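Local atomic coordinates of separin (PDB entry 5U1T), a protein that cleaves the MCD1/SCC1 subunit of cohesin at the onset of anaphase as a caspase-like cysteine protease held inactive by securin for most of the cell cycle. Residues Leu170-Thr176 / Tyr200-Leu206; Val832-His837 / Lys858-Phe863; Ile1283-Val1289 / Phe1313-Leu1318. All blocks are in the same frame, centred on the assembly; numbering follows the deposited sequence.

How the contacts relate
The three contacts follow one another along a long, mostly helical chain without interlocking. Contact 1 joins two helices of the N-terminal part, its centre about 73 Å from that of the chain; contact 2 pairs two helices near the middle, about 18 Å from the centre; contact 3 belongs to the part of the chain that makes up the peptidase C50 sequence. Contacts 1 and 3 sit on opposite sides of the chain's centre, their own centres about 132 Å apart. Contact 2 is about 82 Å from contact 1 and 58 Å from contact 3, centre to centre, and none touches another. All three lie away from Cys1497, the active-site residue inferred by similarity.

Contact 1 of 3, residues Leu170-Thr176 / Tyr200-Leu206; sequences LKAHALT and YIKQFKL
Thr176 and Tyr200 meet inside an antiparallel helical hairpin, where the start of helix 172-185 lies against the end of helix 190-203. The main bump is the Thr176 methyl: CG2 drops into a hollow walled by Tyr200 CB at 3.5 Å, the edge of the Phe204 ring at CD2, and Leu206 CD1. With CG2 beside the backbone N and OG1 between N and carbonyl carbon (chi1 77°), the methyl faces this pocket while the hydroxyl makes a weak hydrogen bond to His173 O, 3.5 Å from OG1. One turn earlier, Ala172 CB fills a shallower dip between Phe204 CB and Leu206 CD2, 4.1 Å from the former. Leu170 CD2 reaches the far corner of the Phe204 ring, the two side chains crossing at about a right angle. Helix 190-203 ends in a Schellman motif with Lys205 at C-prime and positive phi. This turn brings Leu206 back to meet Thr176 tip to tip, so its isobutyl group closes one end of the groove. At the other end Leu175 CD2 lies 3.7 Å from Tyr200 CE2, and Phe157 of helix 146-158 packs on both residues. Tyr200 OH is hydrogen-bonded to Asp160. With an alanine in place of Tyr200, that carboxylate would probably lose its phenol partner and a gap would open between Leu175 and Phe204. Next to this interface, Lys171 NZ pairs with an acidic side chain of another protein's chain. Within 200-206, Phe204 CE2 stands 3.8 Å above the Tyr200 ring plane, towards its rim.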
loop_
_atom_site.group_PDB
_atom_site.type_symbol
_atom_site.label_atom_id
_atom_site.label_comp_id
_atom_site.label_asym_id
_atom_site.label_seq_id
_atom_site.Cartn_x
_atom_site.Cartn_y
_atom_site.Cartn_z
ATOM N N LEU A 170 4.017 -45.594 44.235
ATOM C CA LEU A 170 4.656 -45.584 45.548
ATOM C C LEU A 170 5.156 -46.968 45.901
ATOM O O LEU A 170 4.461 -47.948 45.669
ATOM C CB LEU A 170 3.687 -45.092 46.622
ATOM C CG LEU A 170 4.251 -45.203 48.039
ATOM C CD1 LEU A 170 5.429 -44.247 48.228
ATOM C CD2 LEU A 170 3.177 -44.970 49.085
ATOM N N LYS A 171 6.380 -47.044 46.412
ATOM C CA LYS A 171 6.973 -48.317 46.788
ATOM C C LYS A 171 6.464 -48.747 48.158
ATOM O O LYS A 171 7.007 -48.347 49.192
ATOM C CB LYS A 171 8.496 -48.223 46.785
ATOM C CG LYS A 171 9.102 -47.877 45.435
ATOM C CD LYS A 171 9.121 -49.076 44.496
ATOM C CE LYS A 171 9.993 -48.819 43.274
ATOM N NZ LYS A 171 10.317 -50.078 42.530
ATOM N N ALA A 172 5.428 -49.581 48.149
ATOM C CA ALA A 172 4.728 -49.996 49.357
ATOM C C ALA A 172 5.640 -50.697 50.347
ATOM O O ALA A 172 5.992 -50.119 51.376
ATOM C CB ALA A 172 3.561 -50.900 48.995
ATOM N N HIS A 173 6.000 -51.944 50.035
ATOM C CA HIS A 173 6.842 -52.763 50.903
ATOM C C HIS A 173 8.000 -51.963 51.504
ATOM O O HIS A 173 8.266 -52.058 52.691
ATOM C CB HIS A 173 7.385 -53.978 50.145
ATOM C CG HIS A 173 8.147 -54.920 51.017
ATOM N ND1 HIS A 173 7.551 -55.627 52.043
ATOM C CD2 HIS A 173 9.466 -55.232 51.062
ATOM C CE1 HIS A 173 8.467 -56.348 52.669
ATOM N NE2 HIS A 173 9.637 -56.124 52.097
ATOM N N ALA A 174 8.655 -51.137 50.693
ATOM C CA ALA A 174 9.751 -50.296 51.180
ATOM C C ALA A 174 9.287 -49.315 52.252
ATOM O O ALA A 174 9.773 -49.359 53.390
ATOM C CB ALA A 174 10.389 -49.556 50.044
ATOM N N LEU A 175 8.345 -48.445 51.892
ATOM C CA LEU A 175 7.819 -47.435 52.813
ATOM C C LEU A 175 7.273 -48.031 54.124
ATOM O O LEU A 175 7.524 -47.504 55.212
ATOM C CB LEU A 175 6.720 -46.612 52.128
ATOM C CG LEU A 175 6.000 -45.591 53.014
ATOM C CD1 LEU A 175 6.946 -44.507 53.475
ATOM C CD2 LEU A 175 4.803 -44.982 52.321
ATOM N N THR A 176 6.526 -49.126 54.021
ATOM C CA THR A 176 5.866 -49.674 55.194
ATOM C C THR A 176 6.892 -50.413 56.045
ATOM O O THR A 176 6.786 -50.459 57.273
ATOM C CB THR A 176 4.704 -50.612 54.808
ATOM O OG1 THR A 176 5.226 -51.874 54.374
ATOM C CG2 THR A 176 3.854 -50.006 53.682
ATOM N N TYR A 200 -1.016 -49.197 56.885
ATOM C CA TYR A 200 -0.405 -49.345 55.560
ATOM C C TYR A 200 -0.548 -50.771 55.042
ATOM O O TYR A 200 -0.934 -50.989 53.890
ATOM C CB TYR A 200 1.078 -48.937 55.575
ATOM C CG TYR A 200 1.327 -47.444 55.447
ATOM C CD1 TYR A 200 0.272 -46.553 55.302
ATOM C CD2 TYR A 200 2.621 -46.927 55.466
ATOM C CE1 TYR A 200 0.497 -45.190 55.190
ATOM C CE2 TYR A 200 2.855 -45.569 55.353
ATOM C CZ TYR A 200 1.788 -44.705 55.215
ATOM O OH TYR A 200 2.005 -43.352 55.103
ATOM N N ILE A 201 -0.249 -51.732 55.904
ATOM C CA ILE A 201 -0.324 -53.145 55.555
ATOM C C ILE A 201 -1.737 -53.574 55.113
ATOM O O ILE A 201 -1.890 -54.408 54.214
ATOM C CB ILE A 201 0.164 -54.013 56.736
ATOM C CG1 ILE A 201 1.695 -54.049 56.734
ATOM C CG2 ILE A 201 -0.413 -55.407 56.666
ATOM C CD1 ILE A 201 2.284 -55.294 57.318
ATOM N N LYS A 202 -2.762 -52.988 55.726
ATOM C CA LYS A 202 -4.133 -53.168 55.249
ATOM C C LYS A 202 -4.322 -52.425 53.936
ATOM O O LYS A 202 -4.856 -52.970 52.970
ATOM C CB LYS A 202 -5.149 -52.670 56.285
ATOM C CG LYS A 202 -6.614 -52.918 55.916
ATOM C CD LYS A 202 -7.258 -53.936 56.852
ATOM C CE LYS A 202 -8.705 -54.215 56.467
ATOM N NZ LYS A 202 -9.301 -55.351 57.250
ATOM N N GLN A 203 -3.864 -51.178 53.912
ATOM C CA GLN A 203 -4.078 -50.284 52.786
ATOM C C GLN A 203 -3.463 -50.790 51.499
ATOM O O GLN A 203 -3.996 -50.575 50.403
ATOM C CB GLN A 203 -3.493 -48.916 53.105
ATOM C CG GLN A 203 -4.004 -47.786 52.236
ATOM C CD GLN A 203 -3.813 -46.464 52.933
ATOM O OE1 GLN A 203 -3.686 -46.430 54.162
ATOM N NE2 GLN A 203 -3.771 -45.371 52.168
ATOM N N PHE A 204 -2.324 -51.448 51.636
ATOM C CA PHE A 204 -1.564 -51.838 50.467
ATOM C C PHE A 204 -1.620 -53.330 50.276
ATOM O O PHE A 204 -0.969 -53.878 49.384
ATOM C CB PHE A 204 -0.134 -51.341 50.602
ATOM C CG PHE A 204 -0.043 -49.847 50.647
ATOM C CD1 PHE A 204 -0.826 -49.080 49.797
ATOM C CD2 PHE A 204 0.778 -49.208 51.561
ATOM C CE1 PHE A 204 -0.775 -47.715 49.835
ATOM C CE2 PHE A 204 0.837 -47.831 51.602
ATOM C CZ PHE A 204 0.055 -47.084 50.736
ATOM N N LYS A 205 -2.450 -53.962 51.104
ATOM C CA LYS A 205 -2.675 -55.397 51.066
ATOM C C LYS A 205 -1.340 -56.120 51.197
ATOM O O LYS A 205 -1.012 -56.976 50.380
ATOM C CB LYS A 205 -3.381 -55.814 49.769
ATOM C CG LYS A 205 -4.339 -54.778 49.177
ATOM C CD LYS A 205 -5.553 -54.563 50.056
ATOM C CE LYS A 205 -6.716 -54.050 49.225
ATOM N NZ LYS A 205 -7.028 -54.953 48.082
ATOM N N LEU A 206 -0.560 -55.760 52.210
ATOM C CA LEU A 206 0.742 -56.378 52.405
ATOM C C LEU A 206 0.601 -57.549 53.362
ATOM O O LEU A 206 -0.276 -57.538 54.229
ATOM C CB LEU A 206 1.765 -55.349 52.919
ATOM C CG LEU A 206 2.015 -54.138 51.991
ATOM C CD1 LEU A 206 3.189 -53.312 52.461
ATOM C CD2 LEU A 206 2.228 -54.560 50.550
#

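Contact 2 of 3, residues Val832-His837 / Lys858-Phe863; sequences VYRCLH and KANKAF
Tyr833 and Leu836 face Ala862 and Ala859 across a close antiparallel helical hairpin, the axes of 832-837 and 858-863 approaching to 8.6 Å with 156° between their directions. Helices 829-845 and 849-863, which carry these segments, are joined by a short loop. The two alanines put their small methyl groups into the middle of the interface, and the CA atoms of Leu836 and Ala859 come within 5.1 Å. Ala859 CB rests against Leu836 CB at 3.8 Å, while Ala862 CB fits between the backbone of Tyr833 and the end of Leu836, with Val832 CG1 at its border. Beyond the alanines Leu836 extends CD1 over the base of Lys858, 3.6 Å from CB; the extended lysine then carries its ammonium group away from helix 829-845. On the other flank the phenol of Tyr833 turns towards helix 849-863, CG anti to its own N (chi1 175°), placing one ring edge beside the carbonyl of Ala859 and the methyl of Ala862. Both faces of this ring are covered: His837 CB lies over one, Phe863 over the other. Phe863 points the same way as Tyr833 and directs its edge at the tyrosine face, an edge-to-face pair with planes at 59°. Phe863 also stacks with Phe878 of helix 872-881, which touches Tyr833 as well, and His837 ND1 is hydrogen-bonded to Asp881 at the end of that helix. At the aromatic pair the nearest approach is Phe863 CD1 to Tyr833 CZ, 4.0 Å, towards the rim of the phenol ring.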
loop_
_atom_site.group_PDB
_atom_site.type_symbol
_atom_site.label_atom_id
_atom_site.label_comp_id
_atom_site.label_asym_id
_atom_site.label_seq_id
_atom_site.Cartn_x
_atom_site.Cartn_y
_atom_site.Cartn_z
ATOM N N VAL A 832 10.675 -0.551 -7.283
ATOM C CA VAL A 832 11.616 0.101 -8.170
ATOM C C VAL A 832 11.434 -0.399 -9.602
ATOM O O VAL A 832 11.364 0.406 -10.536
ATOM C CB VAL A 832 13.059 -0.117 -7.692
ATOM C CG1 VAL A 832 14.058 0.390 -8.705
ATOM C CG2 VAL A 832 13.261 0.582 -6.365
ATOM N N TYR A 833 11.325 -1.712 -9.783
ATOM C CA TYR A 833 11.117 -2.245 -11.122
ATOM C C TYR A 833 9.829 -1.710 -11.745
ATOM O O TYR A 833 9.864 -1.141 -12.828
ATOM C CB TYR A 833 11.071 -3.776 -11.158
ATOM C CG TYR A 833 10.731 -4.217 -12.564
ATOM C CD1 TYR A 833 11.630 -3.989 -13.604
ATOM C CD2 TYR A 833 9.485 -4.762 -12.878
ATOM C CE1 TYR A 833 11.325 -4.322 -14.899
ATOM C CE2 TYR A 833 9.169 -5.094 -14.180
ATOM C CZ TYR A 833 10.095 -4.872 -15.186
ATOM O OH TYR A 833 9.810 -5.197 -16.496
ATOM N N ARG A 834 8.701 -1.907 -11.070
ATOM C CA ARG A 834 7.413 -1.514 -11.617
ATOM C C ARG A 834 7.376 -0.043 -11.990
ATOM O O ARG A 834 6.792 0.323 -13.025
ATOM C CB ARG A 834 6.278 -1.809 -10.638
ATOM C CG ARG A 834 5.948 -3.255 -10.472
ATOM C CD ARG A 834 5.696 -3.932 -11.793
ATOM N NE ARG A 834 5.465 -5.353 -11.590
ATOM C CZ ARG A 834 4.264 -5.896 -11.398
ATOM N NH1 ARG A 834 3.184 -5.129 -11.407
ATOM N NH2 ARG A 834 4.140 -7.209 -11.208
ATOM N N CYS A 835 7.998 0.800 -11.174
ATOM C CA CYS A 835 8.002 2.223 -11.465
ATOM C C CYS A 835 8.849 2.523 -12.698
ATOM O O CYS A 835 8.471 3.335 -13.536
ATOM C CB CYS A 835 8.518 3.026 -10.281
ATOM S SG CYS A 835 7.365 3.177 -8.929
ATOM N N LEU A 836 9.999 1.868 -12.803
ATOM C CA LEU A 836 10.845 2.065 -13.967
ATOM C C LEU A 836 10.176 1.546 -15.246
ATOM O O LEU A 836 10.408 2.093 -16.326
ATOM C CB LEU A 836 12.200 1.387 -13.772
ATOM C CG LEU A 836 13.142 2.133 -12.822
ATOM C CD1 LEU A 836 14.425 1.334 -12.590
ATOM C CD2 LEU A 836 13.434 3.523 -13.362
ATOM N N HIS A 837 9.358 0.500 -15.117
ATOM C CA HIS A 837 8.643 -0.064 -16.250
ATOM C C HIS A 837 7.603 0.918 -16.718
ATOM O O HIS A 837 7.423 1.105 -17.915
ATOM C CB HIS A 837 7.982 -1.390 -15.879
ATOM C CG HIS A 837 6.987 -1.894 -16.892
ATOM N ND1 HIS A 837 7.362 -2.458 -18.094
ATOM C CD2 HIS A 837 5.636 -1.960 -16.853
ATOM C CE1 HIS A 837 6.283 -2.837 -18.752
ATOM N NE2 HIS A 837 5.223 -2.551 -18.017
ATOM N N LYS A 858 17.732 0.835 -16.926
ATOM C CA LYS A 858 17.489 0.750 -15.500
ATOM C C LYS A 858 16.426 -0.319 -15.221
ATOM O O LYS A 858 16.641 -1.178 -14.359
ATOM C CB LYS A 858 17.073 2.108 -14.919
ATOM C CG LYS A 858 18.207 3.117 -14.825
ATOM C CD LYS A 858 17.786 4.390 -14.122
ATOM C CE LYS A 858 18.908 5.419 -14.180
ATOM N NZ LYS A 858 18.574 6.710 -13.521
ATOM N N ALA A 859 15.309 -0.306 -15.957
ATOM C CA ALA A 859 14.236 -1.271 -15.691
ATOM C C ALA A 859 14.736 -2.703 -15.854
ATOM O O ALA A 859 14.388 -3.591 -15.062
ATOM C CB ALA A 859 13.047 -1.024 -16.592
ATOM N N ASN A 860 15.564 -2.919 -16.871
ATOM C CA ASN A 860 16.091 -4.246 -17.136
ATOM C C ASN A 860 17.049 -4.702 -16.045
ATOM O O ASN A 860 17.044 -5.863 -15.645
ATOM C CB ASN A 860 16.791 -4.283 -18.483
ATOM C CG ASN A 860 15.828 -4.331 -19.634
ATOM O OD1 ASN A 860 14.626 -4.502 -19.449
ATOM N ND2 ASN A 860 16.353 -4.196 -20.840
ATOM N N LYS A 861 17.871 -3.778 -15.563
ATOM C CA LYS A 861 18.737 -4.046 -14.426
ATOM C C LYS A 861 17.916 -4.405 -13.202
ATOM O O LYS A 861 18.149 -5.431 -12.570
ATOM C CB LYS A 861 19.599 -2.833 -14.130
ATOM C CG LYS A 861 20.902 -3.163 -13.453
ATOM C CD LYS A 861 21.978 -2.209 -13.952
ATOM C CE LYS A 861 21.973 -2.142 -15.502
ATOM N NZ LYS A 861 22.556 -0.853 -16.039
ATOM N N ALA A 862 16.950 -3.546 -12.881
ATOM C CA ALA A 862 16.075 -3.726 -11.732
ATOM C C ALA A 862 15.414 -5.101 -11.703
ATOM O O ALA A 862 15.236 -5.674 -10.635
ATOM C CB ALA A 862 15.017 -2.634 -11.714
ATOM N N PHE A 863 15.071 -5.626 -12.876
ATOM C CA PHE A 863 14.421 -6.938 -13.016
ATOM C C PHE A 863 15.255 -8.100 -12.459
ATOM O O PHE A 863 14.709 -9.119 -12.003
ATOM C CB PHE A 863 14.101 -7.208 -14.501
ATOM C CG PHE A 863 13.221 -8.391 -14.729
ATOM C CD1 PHE A 863 11.878 -8.336 -14.416
ATOM C CD2 PHE A 863 13.734 -9.550 -15.271
ATOM C CE1 PHE A 863 11.065 -9.433 -14.618
ATOM C CE2 PHE A 863 12.927 -10.647 -15.482
ATOM C CZ PHE A 863 11.593 -10.596 -15.152
#

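Contact 3 of 3, residues Ile1283-Val1289 / Phe1313-Leu1318; sequences IKVEDWV and FVLDIL
Ile1283, Val1285 and Val1289 pack against Phe1313, Val1314, Ile1317 and Leu1318, and apolar contact carries the whole interface. Among the aliphatic groups, Ile1283 and Leu1318 lie alongside each other, pointing opposite ways, with Ile1283 CB 3.7 Å from Leu1318 CD2 and Ile1283 CD1 near the Leu1318 carbonyl. Val1285 runs at about a right angle to the side chains of both Val1314 and Leu1318, its CG2 4.0 Å from Val1314 CG1. Val1289 meets Ile1317 tip to tip through CG2, while its CG1, anti to the backbone N (chi1 175°), slips between Val1314 CG2 and the phenylalanine.

Aromatic contacts close the end at Phe1313. Val1289 CG1 lies 3.8 Å from Phe1313 CE2, and Trp1288 touches Phe1313 more lightly, CH2 to CZ at 4.3 Å. Val1289 CG2 also stands over the centre of the Trp1288 ring, joining the two rings through one valine.

Polar bonds lead to other parts of the chain: Trp1288 NE1 donates to Pro963 O, Val1285 N is held by Tyr1263 OH, and Lys1284 and Glu1286 share backbone hydrogen bonds with Leu966 and Ser964. In this C50-family part of the chain, an extended segment and the first turn of helix 1287-1294, with Glu1286 as N-cap, thus lie along helix 1303-1320, whose contacts at i, i+1, i+4 and i+5 form one stripe, the usual spacing where a helix packs against a neighbour.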
loop_
_atom_site.group_PDB
_atom_site.type_symbol
_atom_site.label_atom_id
_atom_site.label_comp_id
_atom_site.label_asym_id
_atom_site.label_seq_id
_atom_site.Cartn_x
_atom_site.Cartn_y
_atom_site.Cartn_z
ATOM N N ILE A 1283 -20.228 12.163 -65.305
ATOM C CA ILE A 1283 -19.990 12.566 -63.918
ATOM C C ILE A 1283 -19.820 14.074 -63.807
ATOM O O ILE A 1283 -18.932 14.638 -64.417
ATOM C CB ILE A 1283 -18.739 11.912 -63.333
ATOM C CG1 ILE A 1283 -18.898 10.412 -63.305
ATOM C CG2 ILE A 1283 -18.473 12.416 -61.943
ATOM C CD1 ILE A 1283 -17.585 9.728 -63.090
ATOM N N LYS A 1284 -20.657 14.725 -63.011
ATOM C CA LYS A 1284 -20.543 16.163 -62.847
ATOM C C LYS A 1284 -19.730 16.496 -61.594
ATOM O O LYS A 1284 -19.923 15.902 -60.537
ATOM C CB LYS A 1284 -21.938 16.804 -62.809
ATOM C CG LYS A 1284 -22.771 16.600 -64.125
ATOM C CD LYS A 1284 -22.539 17.690 -65.223
ATOM C CE LYS A 1284 -23.411 17.439 -66.486
ATOM N NZ LYS A 1284 -23.770 18.674 -67.322
ATOM N N VAL A 1285 -18.789 17.424 -61.747
ATOM C CA VAL A 1285 -17.882 17.840 -60.680
ATOM C C VAL A 1285 -18.499 18.972 -59.874
ATOM O O VAL A 1285 -19.208 19.788 -60.422
ATOM C CB VAL A 1285 -16.529 18.293 -61.273
ATOM C CG1 VAL A 1285 -15.717 19.001 -60.264
ATOM C CG2 VAL A 1285 -15.757 17.112 -61.802
ATOM N N GLU A 1286 -18.254 19.012 -58.573
ATOM C CA GLU A 1286 -18.761 20.094 -57.719
ATOM C C GLU A 1286 -18.269 21.490 -58.130
ATOM O O GLU A 1286 -17.182 21.636 -58.687
ATOM C CB GLU A 1286 -18.372 19.815 -56.268
ATOM C CG GLU A 1286 -19.354 18.939 -55.532
ATOM C CD GLU A 1286 -20.318 19.754 -54.685
ATOM O OE1 GLU A 1286 -19.861 20.705 -53.996
ATOM O OE2 GLU A 1286 -21.531 19.443 -54.706
ATOM N N ASP A 1287 -19.064 22.513 -57.841
ATOM C CA ASP A 1287 -18.735 23.866 -58.280
ATOM C C ASP A 1287 -17.408 24.365 -57.733
ATOM O O ASP A 1287 -16.666 25.047 -58.450
ATOM C CB ASP A 1287 -19.820 24.860 -57.874
ATOM C CG ASP A 1287 -21.020 24.818 -58.778
ATOM O OD1 ASP A 1287 -20.979 24.091 -59.789
ATOM O OD2 ASP A 1287 -22.008 25.509 -58.480
ATOM N N TRP A 1288 -17.106 24.042 -56.476
ATOM C CA TRP A 1288 -15.943 24.638 -55.838
ATOM C C TRP A 1288 -14.677 24.124 -56.488
ATOM O O TRP A 1288 -13.638 24.766 -56.400
ATOM C CB TRP A 1288 -15.919 24.366 -54.333
ATOM C CG TRP A 1288 -15.703 22.933 -53.958
ATOM C CD1 TRP A 1288 -16.671 22.011 -53.726
ATOM C CD2 TRP A 1288 -14.445 22.253 -53.774
ATOM N NE1 TRP A 1288 -16.106 20.801 -53.406
ATOM C CE2 TRP A 1288 -14.742 20.917 -53.429
ATOM C CE3 TRP A 1288 -13.102 22.642 -53.862
ATOM C CZ2 TRP A 1288 -13.749 19.964 -53.163
ATOM C CZ3 TRP A 1288 -12.108 21.685 -53.604
ATOM C CH2 TRP A 1288 -12.444 20.364 -53.263
ATOM N N VAL A 1289 -14.763 22.972 -57.146
ATOM C CA VAL A 1289 -13.622 22.424 -57.879
ATOM C C VAL A 1289 -13.406 23.201 -59.176
ATOM O O VAL A 1289 -12.275 23.544 -59.535
ATOM C CB VAL A 1289 -13.819 20.934 -58.205
ATOM C CG1 VAL A 1289 -12.681 20.401 -59.078
ATOM C CG2 VAL A 1289 -13.961 20.115 -56.913
ATOM N N PHE A 1313 -6.317 16.654 -60.797
ATOM C CA PHE A 1313 -7.283 16.564 -59.736
ATOM C C PHE A 1313 -8.652 16.211 -60.298
ATOM O O PHE A 1313 -9.318 15.293 -59.805
ATOM C CB PHE A 1313 -7.332 17.878 -58.950
ATOM C CG PHE A 1313 -8.294 17.853 -57.815
ATOM C CD1 PHE A 1313 -8.149 16.915 -56.794
ATOM C CD2 PHE A 1313 -9.346 18.742 -57.764
ATOM C CE1 PHE A 1313 -9.045 16.867 -55.734
ATOM C CE2 PHE A 1313 -10.246 18.713 -56.712
ATOM C CZ PHE A 1313 -10.100 17.765 -55.694
ATOM N N VAL A 1314 -9.063 16.931 -61.345
ATOM C CA VAL A 1314 -10.371 16.710 -61.936
ATOM C C VAL A 1314 -10.442 15.338 -62.641
ATOM O O VAL A 1314 -11.401 14.581 -62.455
ATOM C CB VAL A 1314 -10.734 17.853 -62.908
ATOM C CG1 VAL A 1314 -12.134 17.663 -63.448
ATOM C CG2 VAL A 1314 -10.645 19.183 -62.173
ATOM N N LEU A 1315 -9.420 15.015 -63.425
ATOM C CA LEU A 1315 -9.320 13.693 -64.017
ATOM C C LEU A 1315 -9.421 12.607 -62.946
ATOM O O LEU A 1315 -10.086 11.591 -63.137
ATOM C CB LEU A 1315 -8.013 13.547 -64.788
ATOM C CG LEU A 1315 -7.804 14.462 -65.987
ATOM C CD1 LEU A 1315 -6.578 14.058 -66.771
ATOM C CD2 LEU A 1315 -9.024 14.455 -66.862
ATOM N N ASP A 1316 -8.771 12.836 -61.807
ATOM C CA ASP A 1316 -8.833 11.885 -60.715
ATOM C C ASP A 1316 -10.266 11.749 -60.198
ATOM O O ASP A 1316 -10.731 10.641 -60.000
ATOM C CB ASP A 1316 -7.885 12.279 -59.590
ATOM C CG ASP A 1316 -6.474 11.778 -59.807
ATOM O OD1 ASP A 1316 -6.240 10.986 -60.736
ATOM O OD2 ASP A 1316 -5.586 12.165 -59.029
ATOM N N ILE A 1317 -10.977 12.853 -59.997
ATOM C CA ILE A 1317 -12.365 12.767 -59.551
ATOM C C ILE A 1317 -13.182 11.885 -60.486
ATOM O O ILE A 1317 -13.918 11.003 -60.039
ATOM C CB ILE A 1317 -13.058 14.136 -59.480
ATOM C CG1 ILE A 1317 -12.316 15.091 -58.531
ATOM C CG2 ILE A 1317 -14.531 13.962 -59.084
ATOM C CD1 ILE A 1317 -13.026 16.433 -58.293
ATOM N N LEU A 1318 -13.043 12.103 -61.784
ATOM C CA LEU A 1318 -13.776 11.303 -62.747
ATOM C C LEU A 1318 -13.307 9.859 -62.745
ATOM O O LEU A 1318 -14.117 8.950 -62.872
ATOM C CB LEU A 1318 -13.637 11.904 -64.143
ATOM C CG LEU A 1318 -13.995 13.384 -64.189
ATOM C CD1 LEU A 1318 -13.680 13.960 -65.564
ATOM C CD2 LEU A 1318 -15.456 13.576 -63.820
#